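Copper homeostasis operon regulatory protein (Thermus thermophilus, PDB 3AAI) probably binds operator DNA as a copper-sensitive transcriptional repressor of genes for copper homeostasis. Local coordinates at residues S22-G25 with H26-I30. Numbering follows the deposited sequence.
Sequences SAKG and HLEGI
The carboxylate of Glu28 is met by Lys24 at one oxygen, OE2, with the ammonium nitrogen arriving nearly along the C-O axis rather than over a face of the group. The imidazole of His26 turns its back on residues 22-25 and reaches helix 41-69, touching Ala50 and Val51; its CB alone comes close, 3.3 Å from Ala23 O, while NE2 is hydrogen-bonded to Gln47 OE1.

Lys24 NZ lies 2.7 Å from Glu28 OE2, an i to i+4 salt bridge, about one helical turn apart. The lysine chain runs extended from CB and then bends at its last torsion (chi4 -65°), which swings NZ back to the acid. Glu28 CG stands anti to its carbonyl carbon (chi1 -62°), which brings it to 3.4 Å from Lys24 O. With an alanine in place of Lys24, Glu28 OE2 would probably lose its lysine mate on the same helix, leaving the carboxylate freer to turn.

Beneath the side chains the backbone repeats i to i+4 bonds: His26 N to Ser22 O and Leu27 N to Ala23 O, each 2.8 Å, then Glu28 N to Lys24 O at 3.0 Å. Gly29 N to Gly25 O is weak.

In this all-alpha, four-helix-bundle protein the stretch faces two ways. His26 and Ile30 join helix 10-34 to helix 41-69 of the same chain. At the homodimer interface Leu27 packs on Leu55 of the second subunit, and Lys24 and Glu28 pack against Glu28 and Lys24 of that subunit.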
loop_
_atom_site.group_PDB
_atom_site.type_symbol
_atom_site.label_atom_id
_atom_site.label_comp_id
_atom_site.label_asym_id
_atom_site.label_seq_id
_atom_site.Cartn_x
_atom_site.Cartn_y
_atom_site.Cartn_z
ATOM N N SER A 22 -6.082 -15.758 -15.622
ATOM C CA SER A 22 -6.145 -16.573 -14.413
ATOM C C SER A 22 -6.636 -15.713 -13.255
ATOM O O SER A 22 -7.475 -16.140 -12.464
ATOM C CB SER A 22 -4.770 -17.151 -14.076
ATOM O OG SER A 22 -4.333 -18.034 -15.090
ATOM N N ALA A 23 -6.114 -14.495 -13.162
ATOM C CA ALA A 23 -6.525 -13.584 -12.100
ATOM C C ALA A 23 -8.042 -13.424 -12.155
ATOM O O ALA A 23 -8.719 -13.471 -11.126
ATOM C CB ALA A 23 -5.837 -12.233 -12.273
ATOM N N LYS A 24 -8.576 -13.241 -13.361
ATOM C CA LYS A 24 -10.021 -13.091 -13.536
ATOM C C LYS A 24 -10.744 -14.371 -13.092
ATOM O O LYS A 24 -11.792 -14.317 -12.445
ATOM C CB LYS A 24 -10.349 -12.784 -14.999
ATOM C CG LYS A 24 -11.813 -12.972 -15.354
ATOM C CD LYS A 24 -12.027 -12.898 -16.849
ATOM C CE LYS A 24 -13.316 -13.584 -17.252
ATOM N NZ LYS A 24 -13.266 -15.047 -16.981
ATOM N N GLY A 25 -10.186 -15.522 -13.446
ATOM C CA GLY A 25 -10.786 -16.781 -13.026
ATOM C C GLY A 25 -10.805 -16.858 -11.501
ATOM O O GLY A 25 -11.771 -17.322 -10.901
ATOM N N HIS A 26 -9.725 -16.399 -10.873
ATOM C CA HIS A 26 -9.616 -16.388 -9.412
ATOM C C HIS A 26 -10.678 -15.442 -8.848
ATOM O O HIS A 26 -11.351 -15.746 -7.858
ATOM C CB HIS A 26 -8.219 -15.901 -9.005
ATOM C CG HIS A 26 -7.851 -16.201 -7.584
ATOM N ND1 HIS A 26 -6.557 -16.107 -7.118
ATOM C CD2 HIS A 26 -8.604 -16.590 -6.526
ATOM C CE1 HIS A 26 -6.529 -16.424 -5.835
ATOM N NE2 HIS A 26 -7.757 -16.722 -5.452
ATOM N N LEU A 27 -10.838 -14.294 -9.498
ATOM C CA LEU A 27 -11.810 -13.302 -9.062
ATOM C C LEU A 27 -13.226 -13.877 -9.047
ATOM O O LEU A 27 -14.007 -13.596 -8.133
ATOM C CB LEU A 27 -11.741 -12.070 -9.976
ATOM C CG LEU A 27 -12.280 -10.748 -9.425
ATOM C CD1 LEU A 27 -11.730 -10.513 -8.018
ATOM C CD2 LEU A 27 -11.865 -9.598 -10.362
ATOM N N GLU A 28 -13.563 -14.687 -10.047
ATOM C CA GLU A 28 -14.890 -15.297 -10.096
ATOM C C GLU A 28 -15.074 -16.277 -8.941
ATOM O O GLU A 28 -16.197 -16.524 -8.494
ATOM C CB GLU A 28 -15.107 -16.033 -11.419
ATOM C CG GLU A 28 -15.051 -15.138 -12.625
ATOM C CD GLU A 28 -15.524 -15.836 -13.880
ATOM O OE1 GLU A 28 -16.682 -16.307 -13.891
ATOM O OE2 GLU A 28 -14.737 -15.911 -14.850
ATOM N N GLY A 29 -13.969 -16.849 -8.472
ATOM C CA GLY A 29 -14.048 -17.768 -7.351
ATOM C C GLY A 29 -14.461 -17.017 -6.095
ATOM O O GLY A 29 -15.202 -17.538 -5.265
ATOM N N ILE A 30 -13.981 -15.786 -5.950
ATOM C CA ILE A 30 -14.327 -14.993 -4.776
ATOM C C ILE A 30 -15.807 -14.626 -4.875
ATOM O O ILE A 30 -16.527 -14.562 -3.869
ATOM C CB ILE A 30 -13.463 -13.718 -4.691
ATOM C CG1 ILE A 30 -11.979 -14.111 -4.656
ATOM C CG2 ILE A 30 -13.835 -12.915 -3.440
ATOM C CD1 ILE A 30 -11.024 -12.947 -4.474
#